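Local coordinates for clavulanic acid biosynthesis oligopeptide binding protein 2 (Streptomyces clavuligerus, PDB 2WOL) that probably binds oligopeptides or related small solutes as an extracellular solute-binding protein of the clavulanic acid biosynthetic pathway, at residues R97-L103 with H170-L176; R121-Q125 with P160-L165; S302-A308 with L523-D529; K331-Q335 with D346-A350. The contacts are given in a common frame with arbitrary orientation. Numbering follows the deposited sequence.

Interaction 1: R97-L103 with H170-L176; sequences RTWTYRL and HTIVFRL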
# COMPACT_ATOMS: atom_id res chain seq x y z
N ARG A 97 16.51 -18.66 1.06
CA ARG A 97 16.02 -19.12 -0.25
C ARG A 97 14.87 -20.13 -0.15
O ARG A 97 14.11 -20.29 -1.10
CB ARG A 97 17.15 -19.74 -1.06
CG ARG A 97 18.20 -18.76 -1.55
CD ARG A 97 19.40 -19.52 -2.13
NE ARG A 97 20.49 -18.62 -2.52
CZ ARG A 97 21.46 -18.21 -1.71
NH1 ARG A 97 21.49 -18.59 -0.43
NH2 ARG A 97 22.40 -17.40 -2.17
N THR A 98 14.76 -20.81 0.98
CA THR A 98 13.73 -21.84 1.13
C THR A 98 12.82 -21.58 2.33
O THR A 98 13.29 -21.40 3.46
CB THR A 98 14.37 -23.25 1.19
OG1 THR A 98 15.18 -23.44 0.02
CG2 THR A 98 13.29 -24.34 1.24
N TRP A 99 11.52 -21.57 2.06
CA TRP A 99 10.52 -21.23 3.05
C TRP A 99 9.50 -22.34 3.17
O TRP A 99 8.85 -22.71 2.19
CB TRP A 99 9.84 -19.91 2.67
CG TRP A 99 10.73 -18.73 2.84
CD1 TRP A 99 11.81 -18.39 2.07
CD2 TRP A 99 10.62 -17.72 3.85
NE1 TRP A 99 12.38 -17.23 2.54
CE2 TRP A 99 11.67 -16.80 3.63
CE3 TRP A 99 9.73 -17.50 4.91
CZ2 TRP A 99 11.86 -15.68 4.44
CZ3 TRP A 99 9.92 -16.39 5.71
CH2 TRP A 99 10.97 -15.49 5.48
N THR A 100 9.37 -22.88 4.38
CA THR A 100 8.49 -24.01 4.65
C THR A 100 7.37 -23.60 5.62
O THR A 100 7.63 -22.94 6.63
CB THR A 100 9.30 -25.19 5.23
OG1 THR A 100 10.34 -25.55 4.31
CG2 THR A 100 8.42 -26.40 5.50
N TYR A 101 6.15 -24.01 5.30
CA TYR A 101 4.97 -23.76 6.14
C TYR A 101 4.24 -25.07 6.39
O TYR A 101 4.22 -25.96 5.54
CB TYR A 101 4.01 -22.76 5.48
CG TYR A 101 4.61 -21.40 5.24
CD1 TYR A 101 5.35 -21.14 4.09
CD2 TYR A 101 4.43 -20.36 6.16
CE1 TYR A 101 5.90 -19.89 3.85
CE2 TYR A 101 4.98 -19.10 5.93
CZ TYR A 101 5.72 -18.88 4.77
OH TYR A 101 6.28 -17.65 4.51
N ARG A 102 3.62 -25.16 7.57
CA ARG A 102 2.86 -26.33 7.98
C ARG A 102 1.44 -25.90 8.28
O ARG A 102 1.20 -25.07 9.16
CB ARG A 102 3.53 -27.00 9.18
CG ARG A 102 5.01 -27.25 8.93
CD ARG A 102 5.75 -27.96 10.06
NE ARG A 102 7.18 -27.93 9.75
CZ ARG A 102 7.79 -28.76 8.90
NH1 ARG A 102 7.10 -29.71 8.27
NH2 ARG A 102 9.09 -28.63 8.67
N LEU A 103 0.50 -26.45 7.52
CA LEU A 103 -0.90 -26.02 7.58
C LEU A 103 -1.67 -26.68 8.72
O LEU A 103 -1.45 -27.85 9.04
CB LEU A 103 -1.60 -26.32 6.25
CG LEU A 103 -1.38 -25.37 5.07
CD1 LEU A 103 -0.02 -25.58 4.42
CD2 LEU A 103 -2.49 -25.58 4.05
N HIS A 170 -0.65 -31.04 4.14
CA HIS A 170 -0.52 -30.01 5.17
C HIS A 170 0.88 -29.39 5.24
O HIS A 170 1.25 -28.78 6.25
CB HIS A 170 -0.94 -30.58 6.53
CG HIS A 170 -2.33 -31.13 6.54
ND1 HIS A 170 -3.45 -30.32 6.52
CD2 HIS A 170 -2.78 -32.40 6.54
CE1 HIS A 170 -4.53 -31.08 6.51
NE2 HIS A 170 -4.16 -32.34 6.53
N THR A 171 1.64 -29.52 4.16
CA THR A 171 2.99 -28.97 4.09
C THR A 171 3.22 -28.32 2.73
O THR A 171 2.86 -28.87 1.69
CB THR A 171 4.06 -30.05 4.34
OG1 THR A 171 3.70 -30.82 5.49
CG2 THR A 171 5.43 -29.43 4.57
N ILE A 172 3.83 -27.14 2.75
CA ILE A 172 4.20 -26.46 1.52
C ILE A 172 5.61 -25.87 1.64
O ILE A 172 5.96 -25.28 2.67
CB ILE A 172 3.14 -25.40 1.09
CG1 ILE A 172 3.40 -24.91 -0.34
CG2 ILE A 172 3.03 -24.24 2.11
CD1 ILE A 172 2.19 -24.25 -1.00
N VAL A 173 6.41 -26.07 0.59
CA VAL A 173 7.80 -25.60 0.56
C VAL A 173 8.02 -24.71 -0.66
O VAL A 173 7.77 -25.13 -1.80
CB VAL A 173 8.80 -26.80 0.51
CG1 VAL A 173 10.23 -26.29 0.49
CG2 VAL A 173 8.58 -27.73 1.70
N PHE A 174 8.50 -23.49 -0.42
CA PHE A 174 8.82 -22.56 -1.50
C PHE A 174 10.33 -22.47 -1.69
O PHE A 174 11.06 -22.05 -0.79
CB PHE A 174 8.26 -21.17 -1.19
CG PHE A 174 6.76 -21.13 -1.10
CD1 PHE A 174 6.11 -21.28 0.13
CD2 PHE A 174 5.98 -20.91 -2.23
CE1 PHE A 174 4.73 -21.23 0.23
CE2 PHE A 174 4.59 -20.86 -2.14
CZ PHE A 174 3.96 -21.02 -0.91
N ARG A 175 10.81 -22.87 -2.87
CA ARG A 175 12.23 -22.80 -3.20
C ARG A 175 12.46 -21.58 -4.09
O ARG A 175 12.23 -21.63 -5.30
CB ARG A 175 12.68 -24.07 -3.91
CG ARG A 175 12.60 -25.34 -3.07
CD ARG A 175 13.01 -26.53 -3.93
NE ARG A 175 13.16 -27.77 -3.17
CZ ARG A 175 13.51 -28.94 -3.72
NH1 ARG A 175 13.73 -29.03 -5.03
NH2 ARG A 175 13.63 -30.02 -2.96
N LEU A 176 12.93 -20.50 -3.48
CA LEU A 176 13.05 -19.22 -4.17
C LEU A 176 14.29 -19.14 -5.06
O LEU A 176 15.27 -19.85 -4.83
CB LEU A 176 13.03 -18.05 -3.17
CG LEU A 176 11.94 -18.05 -2.09
CD1 LEU A 176 12.06 -16.80 -1.22
CD2 LEU A 176 10.55 -18.17 -2.66
O HOH W 1 15.58 -22.27 -3.06

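Interaction 2: R121-Q125 with P160-L165; sequences RHAVQ and PLRSVL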
# COMPACT_ATOMS: atom_id res chain seq x y z
N ARG A 121 -0.56 -23.74 -3.15
CA ARG A 121 0.26 -23.78 -4.36
C ARG A 121 -0.55 -23.32 -5.56
O ARG A 121 -0.05 -22.55 -6.38
CB ARG A 121 0.81 -25.18 -4.62
CG ARG A 121 1.59 -25.26 -5.92
CD ARG A 121 2.45 -26.49 -5.98
NE ARG A 121 1.65 -27.69 -6.14
CZ ARG A 121 2.15 -28.92 -6.10
NH1 ARG A 121 3.45 -29.09 -5.91
NH2 ARG A 121 1.35 -29.96 -6.26
N HIS A 122 -1.79 -23.79 -5.67
CA HIS A 122 -2.63 -23.40 -6.80
C HIS A 122 -2.84 -21.89 -6.86
O HIS A 122 -2.75 -21.29 -7.93
CB HIS A 122 -3.97 -24.13 -6.81
CG HIS A 122 -4.79 -23.83 -8.02
ND1 HIS A 122 -4.45 -24.29 -9.28
CD2 HIS A 122 -5.90 -23.07 -8.19
CE1 HIS A 122 -5.33 -23.84 -10.16
NE2 HIS A 122 -6.22 -23.09 -9.52
N ALA A 123 -3.10 -21.27 -5.71
CA ALA A 123 -3.26 -19.82 -5.62
C ALA A 123 -2.02 -19.09 -6.13
O ALA A 123 -2.13 -18.14 -6.92
CB ALA A 123 -3.57 -19.41 -4.19
N VAL A 124 -0.85 -19.53 -5.69
CA VAL A 124 0.41 -18.94 -6.12
C VAL A 124 0.63 -19.16 -7.62
O VAL A 124 1.07 -18.25 -8.34
CB VAL A 124 1.60 -19.48 -5.27
CG1 VAL A 124 2.92 -19.00 -5.83
CG2 VAL A 124 1.44 -19.04 -3.81
N GLN A 125 0.30 -20.36 -8.10
CA GLN A 125 0.40 -20.67 -9.52
C GLN A 125 -0.50 -19.77 -10.37
O GLN A 125 -0.09 -19.33 -11.45
CB GLN A 125 0.09 -22.14 -9.77
CG GLN A 125 1.23 -23.05 -9.34
CD GLN A 125 0.92 -24.53 -9.45
OE1 GLN A 125 1.82 -25.35 -9.28
NE2 GLN A 125 -0.34 -24.89 -9.69
N PRO A 160 2.73 -28.95 -11.83
CA PRO A 160 2.93 -27.92 -10.83
C PRO A 160 4.21 -27.11 -11.01
O PRO A 160 5.17 -27.58 -11.63
CB PRO A 160 3.00 -28.71 -9.52
CG PRO A 160 2.26 -29.98 -9.80
CD PRO A 160 2.62 -30.29 -11.22
N LEU A 161 4.19 -25.90 -10.48
CA LEU A 161 5.37 -25.05 -10.41
C LEU A 161 6.47 -25.82 -9.67
O LEU A 161 6.25 -26.31 -8.56
CB LEU A 161 4.99 -23.76 -9.68
CG LEU A 161 5.90 -22.54 -9.56
CD1 LEU A 161 6.47 -22.09 -10.88
CD2 LEU A 161 5.11 -21.43 -8.91
N ARG A 162 7.64 -25.93 -10.29
CA ARG A 162 8.69 -26.80 -9.77
C ARG A 162 9.39 -26.25 -8.53
O ARG A 162 10.08 -26.99 -7.82
CB ARG A 162 9.70 -27.11 -10.86
CG ARG A 162 9.14 -28.04 -11.90
CD ARG A 162 10.22 -28.89 -12.47
NE ARG A 162 9.67 -29.84 -13.42
CZ ARG A 162 10.39 -30.43 -14.37
NH1 ARG A 162 11.68 -30.14 -14.48
NH2 ARG A 162 9.81 -31.29 -15.19
N SER A 163 9.20 -24.96 -8.29
CA SER A 163 9.76 -24.29 -7.13
C SER A 163 8.83 -24.36 -5.93
O SER A 163 9.17 -23.85 -4.86
CB SER A 163 10.03 -22.83 -7.49
OG SER A 163 8.87 -22.24 -8.05
N VAL A 164 7.66 -24.98 -6.10
CA VAL A 164 6.72 -25.12 -4.99
C VAL A 164 6.41 -26.59 -4.76
O VAL A 164 5.82 -27.26 -5.61
CB VAL A 164 5.40 -24.32 -5.20
CG1 VAL A 164 4.57 -24.37 -3.92
CG2 VAL A 164 5.67 -22.87 -5.57
N LEU A 165 6.81 -27.10 -3.59
CA LEU A 165 6.57 -28.50 -3.25
C LEU A 165 5.46 -28.65 -2.23
O LEU A 165 5.29 -27.81 -1.34
CB LEU A 165 7.85 -29.14 -2.70
CG LEU A 165 9.15 -29.02 -3.49
CD1 LEU A 165 10.26 -29.67 -2.70
CD2 LEU A 165 9.03 -29.66 -4.87

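Interaction 3: S302-A308 with L523-D529; sequences SFLHFVA and LLPLVHD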
# COMPACT_ATOMS: atom_id res chain seq x y z
N SER A 302 1.21 5.96 5.83
CA SER A 302 2.46 5.35 5.36
C SER A 302 2.78 5.65 3.89
O SER A 302 3.79 5.18 3.35
CB SER A 302 2.51 3.84 5.64
OG SER A 302 2.63 3.61 7.03
N PHE A 303 1.92 6.44 3.25
CA PHE A 303 2.18 6.91 1.89
C PHE A 303 3.15 8.08 1.92
O PHE A 303 3.18 8.86 2.88
CB PHE A 303 0.88 7.33 1.20
CG PHE A 303 0.10 6.18 0.60
CD1 PHE A 303 -0.51 5.23 1.41
CD2 PHE A 303 -0.04 6.08 -0.78
CE1 PHE A 303 -1.23 4.18 0.85
CE2 PHE A 303 -0.76 5.03 -1.34
CZ PHE A 303 -1.35 4.08 -0.53
N LEU A 304 3.95 8.18 0.86
CA LEU A 304 4.87 9.28 0.67
C LEU A 304 4.46 10.07 -0.57
O LEU A 304 4.24 9.48 -1.63
CB LEU A 304 6.30 8.77 0.51
CG LEU A 304 7.37 9.78 0.07
CD1 LEU A 304 7.71 10.75 1.18
CD2 LEU A 304 8.62 9.07 -0.42
N HIS A 305 4.38 11.38 -0.43
CA HIS A 305 4.18 12.28 -1.56
C HIS A 305 5.55 12.83 -1.93
O HIS A 305 6.28 13.34 -1.08
CB HIS A 305 3.22 13.41 -1.16
CG HIS A 305 2.69 14.18 -2.32
ND1 HIS A 305 1.95 13.60 -3.33
CD2 HIS A 305 2.75 15.50 -2.62
CE1 HIS A 305 1.60 14.53 -4.21
NE2 HIS A 305 2.08 15.69 -3.80
N PHE A 306 5.90 12.72 -3.21
CA PHE A 306 7.22 13.15 -3.66
C PHE A 306 7.24 13.63 -5.10
O PHE A 306 6.28 13.46 -5.84
CB PHE A 306 8.28 12.04 -3.43
CG PHE A 306 8.06 10.79 -4.26
CD1 PHE A 306 8.76 10.61 -5.45
CD2 PHE A 306 7.20 9.79 -3.82
CE1 PHE A 306 8.58 9.45 -6.21
CE2 PHE A 306 7.02 8.62 -4.57
CZ PHE A 306 7.72 8.46 -5.77
N VAL A 307 8.35 14.26 -5.47
CA VAL A 307 8.62 14.63 -6.85
C VAL A 307 9.83 13.83 -7.33
O VAL A 307 10.86 13.79 -6.66
CB VAL A 307 8.88 16.15 -7.00
CG1 VAL A 307 9.31 16.51 -8.42
CG2 VAL A 307 7.64 16.95 -6.60
N ALA A 308 9.67 13.17 -8.48
CA ALA A 308 10.76 12.42 -9.08
C ALA A 308 11.39 13.23 -10.20
O ALA A 308 10.69 13.90 -10.95
CB ALA A 308 10.25 11.09 -9.61
N LEU A 523 14.92 11.82 -6.09
CA LEU A 523 13.63 11.90 -5.41
C LEU A 523 13.63 13.05 -4.40
O LEU A 523 14.50 13.12 -3.54
CB LEU A 523 13.30 10.58 -4.69
CG LEU A 523 13.24 9.30 -5.53
CD1 LEU A 523 12.89 8.10 -4.66
CD2 LEU A 523 12.25 9.43 -6.68
N LEU A 524 12.64 13.93 -4.54
CA LEU A 524 12.42 15.03 -3.61
C LEU A 524 11.22 14.70 -2.72
O LEU A 524 10.07 14.77 -3.16
CB LEU A 524 12.17 16.34 -4.38
CG LEU A 524 11.62 17.56 -3.63
CD1 LEU A 524 12.51 17.98 -2.46
CD2 LEU A 524 11.43 18.72 -4.59
N PRO A 525 11.49 14.32 -1.46
CA PRO A 525 10.43 13.99 -0.52
C PRO A 525 9.69 15.26 -0.11
O PRO A 525 10.31 16.29 0.13
CB PRO A 525 11.17 13.42 0.70
CG PRO A 525 12.61 13.35 0.34
CD PRO A 525 12.83 14.21 -0.85
N LEU A 526 8.36 15.18 -0.05
CA LEU A 526 7.55 16.32 0.37
C LEU A 526 6.93 16.08 1.74
O LEU A 526 7.34 16.70 2.73
CB LEU A 526 6.48 16.66 -0.67
CG LEU A 526 6.98 16.98 -2.09
CD1 LEU A 526 5.81 17.27 -3.01
CD2 LEU A 526 7.95 18.16 -2.07
N VAL A 527 5.95 15.19 1.80
CA VAL A 527 5.30 14.84 3.06
C VAL A 527 4.99 13.36 3.13
O VAL A 527 4.82 12.71 2.10
CB VAL A 527 3.97 15.64 3.28
CG1 VAL A 527 4.22 17.14 3.38
CG2 VAL A 527 2.93 15.32 2.20
N HIS A 528 4.94 12.84 4.35
CA HIS A 528 4.28 11.57 4.60
C HIS A 528 2.81 11.88 4.86
O HIS A 528 2.47 12.67 5.75
CB HIS A 528 4.89 10.83 5.79
CG HIS A 528 6.27 10.31 5.53
ND1 HIS A 528 6.55 9.42 4.51
CD2 HIS A 528 7.44 10.54 6.16
CE1 HIS A 528 7.84 9.13 4.53
NE2 HIS A 528 8.40 9.79 5.52
N ASP A 529 1.95 11.26 4.05
CA ASP A 529 0.53 11.57 4.06
C ASP A 529 -0.15 11.18 5.38
O ASP A 529 0.25 10.22 6.05
CB ASP A 529 -0.18 10.95 2.85
CG ASP A 529 0.07 11.74 1.57
OD1 ASP A 529 -0.03 12.99 1.60
OD2 ASP A 529 0.36 11.12 0.53
O HOH W 2 2.35 8.54 5.64

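Interaction 4: K331-Q335 with D346-A350; sequences KILLQ and DLTTA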
# COMPACT_ATOMS: atom_id res chain seq x y z
N LYS A 331 9.19 23.98 0.98
CA LYS A 331 8.52 22.84 1.61
C LYS A 331 7.21 23.23 2.28
O LYS A 331 6.28 22.42 2.37
CB LYS A 331 9.44 22.15 2.63
CG LYS A 331 10.78 21.61 2.08
CD LYS A 331 10.64 20.54 0.99
CE LYS A 331 9.91 19.28 1.46
NZ LYS A 331 10.65 18.50 2.50
N ILE A 332 7.15 24.47 2.76
CA ILE A 332 5.95 25.00 3.41
C ILE A 332 4.85 25.21 2.37
O ILE A 332 3.71 24.76 2.56
CB ILE A 332 6.26 26.32 4.17
CG1 ILE A 332 7.35 26.09 5.24
CG2 ILE A 332 4.98 26.91 4.79
CD1 ILE A 332 7.03 25.01 6.28
N LEU A 333 5.20 25.87 1.26
CA LEU A 333 4.28 26.09 0.15
C LEU A 333 3.79 24.76 -0.43
O LEU A 333 2.60 24.61 -0.76
CB LEU A 333 4.96 26.91 -0.95
CG LEU A 333 4.14 27.39 -2.15
CD1 LEU A 333 3.17 28.50 -1.73
CD2 LEU A 333 5.04 27.86 -3.29
N LEU A 334 4.70 23.80 -0.55
CA LEU A 334 4.38 22.49 -1.10
C LEU A 334 3.44 21.71 -0.19
O LEU A 334 2.52 21.04 -0.66
CB LEU A 334 5.66 21.70 -1.41
CG LEU A 334 6.42 22.21 -2.64
CD1 LEU A 334 7.90 21.89 -2.56
CD2 LEU A 334 5.81 21.64 -3.91
N GLN A 335 3.66 21.82 1.12
CA GLN A 335 2.77 21.20 2.10
C GLN A 335 1.40 21.86 2.08
O GLN A 335 0.37 21.18 2.19
CB GLN A 335 3.38 21.25 3.49
CG GLN A 335 2.51 20.60 4.55
CD GLN A 335 3.22 20.46 5.87
OE1 GLN A 335 3.89 21.38 6.32
NE2 GLN A 335 3.07 19.29 6.50
N ASP A 346 2.69 15.13 7.06
CA ASP A 346 3.86 15.31 7.91
C ASP A 346 5.08 15.59 7.06
O ASP A 346 5.49 14.74 6.26
CB ASP A 346 4.08 14.04 8.73
CG ASP A 346 4.63 14.35 10.09
OD1 ASP A 346 5.85 14.60 10.21
OD2 ASP A 346 3.82 14.33 11.05
N LEU A 347 5.66 16.78 7.22
CA LEU A 347 6.86 17.15 6.46
C LEU A 347 7.94 16.10 6.61
O LEU A 347 8.14 15.55 7.70
CB LEU A 347 7.41 18.49 6.95
CG LEU A 347 6.76 19.77 6.43
CD1 LEU A 347 7.39 20.96 7.14
CD2 LEU A 347 6.95 19.88 4.92
N THR A 348 8.62 15.80 5.51
CA THR A 348 9.73 14.87 5.55
C THR A 348 10.85 15.31 4.61
O THR A 348 10.58 15.86 3.54
CB THR A 348 9.28 13.42 5.22
OG1 THR A 348 10.39 12.53 5.37
CG2 THR A 348 8.73 13.31 3.81
N THR A 349 12.09 15.08 5.03
CA THR A 349 13.26 15.32 4.19
C THR A 349 13.90 14.00 3.73
O THR A 349 14.93 14.00 3.06
CB THR A 349 14.32 16.16 4.92
OG1 THR A 349 14.80 15.43 6.06
CG2 THR A 349 13.74 17.49 5.39
N ALA A 350 13.28 12.88 4.11
CA ALA A 350 13.72 11.57 3.65
C ALA A 350 12.53 10.70 3.22
O ALA A 350 11.40 11.18 3.18
CB ALA A 350 14.54 10.88 4.74

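Interaction 1: R97-L103 with H170-L176
Six backbone hydrogen bonds join segments 97-103 and 170-176, whose strands 98-102 and 171-175 run antiparallel, axes 4.6 Å apart and at 168°. W99 and F174 form one hydrogen-bonded pair (W99 N to F174 O 2.9 Å, F174 N to W99 O 2.7 Å), Y101 and I172 the other (Y101 N to I172 O 2.9 Å, I172 N to Y101 O 3.1 Å). Bonds from L176 N to R97 O (2.7 Å) and from L103 N to H170 O (2.8 Å) close the two ends, and a water donates to R97 O and L176 O. CA-H...O contacts, such as T98 CA to F174 O at 3.3 Å, lie between. W99, Y101, I172 and F174 share one buried face: Y101 CB lies 3.8 Å from I172 CG2 and Y101 CD1 3.9 Å from F174 CE1; W99 CD1 is 3.7 Å from L176 CD1. T98, T100, R102, T171, V173 and R175 line the more exposed face, where R102 forms a salt bridge with E91. The main-chain bonds set the pairing of this amphipathic sheet; its apolar face is buried against F183 and helix 117-127, and the other, mainly threonine and arginine with V173, stays more open.

Interaction 2: R121-Q125 with P160-L165
Helix 117-127 packs against a type I beta turn, L161 to V164, that leads into strand 164-166, an outermost strand of a four-stranded antiparallel sheet. It is an alpha/beta packing contact in which one face of the helix, presenting R121, V124 and Q125, meets the chain as it enters the sheet. P160 comes first: its CB lies 3.5 Å from R121 CZ, over one face of the guanidinium, and its CA is 3.2 Å from Q125 OE1. The next residue, L161, gives its backbone N to Q125 OE1 in a 2.7 Å hydrogen bond, so the glutamine side chain holds the chain just where the turn begins. The L161 side chain makes a looser apolar contact, CD2 to V124 CG1 at 4.5 Å, and continues onto L144 of helix 140-144, which also touches V124 and V164. R162 and S163 form the outer corners of the turn, which is closed by V164 N to L161 O at 3.1 Å. V164 then directs its side chain back toward the helix, its CG1 3.6 Å from CD of R121, and adds I172 and F174 of strand 171-175 to the packing. At L165 the CA-to-CB bond points away from the helix. The arginine thus bridges P160 and V164: its carbon chain covers V164, its guanidinium lies over P160, and R121 NH1 donates a 3.0 Å hydrogen bond to V164 O.

Interaction 3: S302-A308 with L523-D529
A classic beta bulge interrupts this antiparallel pairing: L526 and V527 both face H305, shifting the register by one residue. L526 N donates a 3.0 Å hydrogen bond to H305 O. A weak one runs from V527 N to H305 O at 3.4 Å, while H305 N donates to V527 O at 2.9 Å. The extra residue, L526, has a psi of -71°, far from the extended values around it, and its side chain turns toward the other strand, CD1 lying 3.6 Å from H305 CD2 and 4.0 Å from V307 CG2. Regular pairing returns beyond the bulge, with V307 N to L524 O at 2.9 Å and L524 N to V307 O at 2.8 Å. At the other end D529 N donates to F303 O (2.9 Å), and a water there donates to F303 O and D529 O. L304, F306, A308, L523, P525 and H528 share one face; F306 CE1 and A308 CB meet L523 CD2 at 3.7 and 3.9 Å. H305, V307, L524 and V527 occupy the other. The pair runs through the interior of a mixed sheet: strand 448-453 bonds along 303-309, and strand 346-347 along 523-534. Helix 401-414 covers H305, V307 and L526 and helix 460-468 the L304, F306 and L523 face, an alpha/beta lobe as in solute-binding proteins of this family.

Interaction 4: K331-Q335 with D346-A350
K331, in the first turn of helix 331-337, makes the one hydrogen bond between the segments: its NZ donates to T348 O at 2.8 Å. All four chi angles are near -60°, curling the chain so that the ammonium group reaches the backbone beyond strand 346-347; P525 O is a second, weak acceptor. K331 also packs on L347, whose CD2 is 3.7 Å from K331 O and 4.1 Å from its CB. On I332 the CA-to-CB bond points away, yet CD1 swings back to within 4.2 Å of L347 CD1. L334 turns its side chain to L526 and helix 401-414 instead. One turn on from K331, Q335 extends toward the strand, and its OE1 lies 3.3 Å from L347 CG, while NE2 makes a weak hydrogen bond to G344 O. L347 is therefore embraced by K331, I332 and Q335. The arrangement is a helix packed beside the short strand that follows it after an eight-residue loop and pairs with strand 523-534 in a mixed beta sheet.

The four contacts fall into two pairs on opposite sides of the chain's centre. Interactions 1 and 2 touch, with centres about 10 Å apart: strands 171-175 and 164-166 are sheet neighbours, and helix 117-127 backs them. Interactions 3 and 4, with centres about 8 Å apart, are joined likewise, strand 346-347 pairing with 523-534. Centres of interactions 1 and 3 are about 36 Å apart. Interaction 3 is the buried one, interactions 1 and 2 are partly buried and interaction 4 lies at the surface. Both strand pairs rely on main-chain hydrogen bonds, regular in interaction 1 but bulged in interaction 3; both helix contacts use long polar side chains that bind backbone atoms.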